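Beta-lactamase (Klebsiella pneumoniae, PDB 6HUH) is a class D beta-lactamase that probably hydrolyses beta-lactams to substituted beta-amino acids and so confers antibiotic resistance. Local coordinates at residues A[60-65]-A[177-182]. Residues are numbered along the deposited sequence; the frame is centred on the assembly and turned at random.
Sequences MGYDSG and LQHTAN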
loop_
_atom_site.group_PDB
_atom_site.type_symbol
_atom_site.label_atom_id
_atom_site.label_comp_id
_atom_site.label_asym_id
_atom_site.label_seq_id
_atom_site.Cartn_x
_atom_site.Cartn_y
_atom_site.Cartn_z
ATOM N N MET A 60 5.422 13.811 13.577
ATOM C CA MET A 60 6.176 15.048 13.339
ATOM C C MET A 60 5.823 15.525 11.939
ATOM O O MET A 60 5.353 16.655 11.778
ATOM C CB MET A 60 7.699 14.814 13.431
ATOM C CG MET A 60 8.198 14.475 14.806
ATOM S SD MET A 60 10.007 14.290 14.833
ATOM C CE MET A 60 10.184 13.125 16.203
ATOM N N GLY A 61 5.994 14.629 10.966
ATOM C CA GLY A 61 5.695 14.847 9.553
ATOM C C GLY A 61 4.275 15.269 9.235
ATOM O O GLY A 61 4.076 16.125 8.381
ATOM N N TYR A 62 3.281 14.707 9.917
ATOM C CA TYR A 62 1.911 15.143 9.679
ATOM C C TYR A 62 1.554 16.404 10.438
ATOM O O TYR A 62 0.785 17.205 9.928
ATOM C CB TYR A 62 0.896 14.043 9.962
ATOM C CG TYR A 62 0.877 12.985 8.884
ATOM C CD1 TYR A 62 0.348 13.251 7.623
ATOM C CD2 TYR A 62 1.374 11.708 9.129
ATOM C CE1 TYR A 62 0.345 12.277 6.625
ATOM C CE2 TYR A 62 1.383 10.732 8.137
ATOM C CZ TYR A 62 0.867 11.018 6.890
ATOM O OH TYR A 62 0.878 10.019 5.956
ATOM N N ASP A 63 2.100 16.590 11.638
ATOM C CA ASP A 63 1.818 17.770 12.454
ATOM C C ASP A 63 2.394 19.042 11.835
ATOM O O ASP A 63 1.738 20.083 11.857
ATOM C CB ASP A 63 2.350 17.573 13.890
ATOM C CG ASP A 63 1.892 18.646 14.852
ATOM O OD1 ASP A 63 0.644 18.746 15.095
ATOM O OD2 ASP A 63 2.771 19.378 15.384
ATOM N N SER A 64 3.634 18.955 11.312
ATOM C CA SER A 64 4.344 20.079 10.724
ATOM C C SER A 64 3.877 20.389 9.308
ATOM O O SER A 64 3.964 21.537 8.886
ATOM C CB SER A 64 5.848 19.847 10.776
ATOM O OG SER A 64 6.220 18.634 10.145
ATOM N N GLY A 65 3.361 19.385 8.598
ATOM C CA GLY A 65 2.862 19.556 7.242
ATOM C C GLY A 65 3.771 19.031 6.151
ATOM O O GLY A 65 3.457 19.199 4.966
ATOM N N LEU A 177 -3.160 11.721 13.863
ATOM C CA LEU A 177 -3.262 10.374 14.448
ATOM C C LEU A 177 -3.873 9.415 13.452
ATOM O O LEU A 177 -3.446 8.261 13.407
ATOM C CB LEU A 177 -4.101 10.344 15.748
ATOM C CG LEU A 177 -3.598 11.098 16.998
ATOM C CD1 LEU A 177 -4.629 11.030 18.108
ATOM C CD2 LEU A 177 -2.266 10.545 17.502
ATOM N N GLN A 178 -4.876 9.874 12.663
ATOM C CA GLN A 178 -5.511 9.023 11.663
ATOM C C GLN A 178 -4.591 8.747 10.470
ATOM O O GLN A 178 -4.493 7.601 10.052
ATOM C CB GLN A 178 -6.882 9.554 11.233
ATOM C CG GLN A 178 -7.768 8.508 10.542
ATOM C CD GLN A 178 -8.348 7.455 11.472
ATOM O OE1 GLN A 178 -7.858 6.317 11.557
ATOM N NE2 GLN A 178 -9.435 7.797 12.158
ATOM N N HIS A 179 -3.885 9.754 9.948
ATOM C CA HIS A 179 -2.949 9.526 8.841
ATOM C C HIS A 179 -1.822 8.560 9.270
ATOM O O HIS A 179 -1.485 7.635 8.522
ATOM C CB HIS A 179 -2.360 10.845 8.351
ATOM C CG HIS A 179 -3.260 11.661 7.473
ATOM N ND1 HIS A 179 -3.941 11.099 6.413
ATOM C CD2 HIS A 179 -3.476 13.001 7.467
ATOM C CE1 HIS A 179 -4.586 12.101 5.827
ATOM N NE2 HIS A 179 -4.340 13.261 6.428
ATOM N N THR A 180 -1.284 8.754 10.492
ATOM C CA THR A 180 -0.247 7.905 11.096
ATOM C C THR A 180 -0.750 6.451 11.215
ATOM O O THR A 180 -0.002 5.529 10.910
ATOM C CB THR A 180 0.178 8.484 12.467
ATOM O OG1 THR A 180 0.640 9.842 12.303
ATOM C CG2 THR A 180 1.239 7.614 13.182
ATOM N N ALA A 181 -2.016 6.264 11.650
ATOM C CA ALA A 181 -2.691 4.979 11.795
ATOM C C ALA A 181 -2.791 4.262 10.446
ATOM O O ALA A 181 -2.434 3.087 10.338
ATOM C CB ALA A 181 -4.096 5.194 12.361
ATOM N N ASN A 182 -3.279 4.984 9.428
ATOM C CA ASN A 182 -3.483 4.478 8.082
ATOM C C ASN A 182 -2.207 3.907 7.483
ATOM O O ASN A 182 -2.174 2.712 7.178
ATOM C CB ASN A 182 -4.134 5.535 7.181
ATOM C CG ASN A 182 -5.580 5.883 7.522
ATOM O OD1 ASN A 182 -6.300 5.155 8.212
ATOM N ND2 ASN A 182 -6.063 7.000 7.002
#
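His179, packed against Tyr62, hydrogen-bonds through ND1 to Glu70 OE2, which Asn182 ND2 also holds; this ties down the imidazole, and the acidic partner would be expected to favour its protonated form. The contact joins two helices in the helical part of the class D beta-lactamase fold. Helix 56-64 follows Ser51, the predicted acylated serine. Helix 174-184 leads into strand 185-189, outermost in the sheet of this chain. Two side chains carry most of the packing. The CB of His179 sits over the centre of one Tyr62 ring face, 3.5 Å from the ring centroid and 10° off its normal, a CH-pi contact. With CG beside its backbone N (chi1 -78°), His179 lays its imidazole off toward CD1 and CE1 of Tyr62. The two ring planes are 21° apart. The rings are offset, with centroids 4.9 Å apart, and share little face. This is therefore mainly a methylene on a ring rather than a full stack. The buried Tyr62 hydroxyl is satisfied beyond the helix pair, by the carbonyl of Asp69. Thr180 adds a smaller, oblique contact: its OG1, hydrogen-bonded to Thr176 O in its own helix, lies 3.8 Å from Tyr62 CD2.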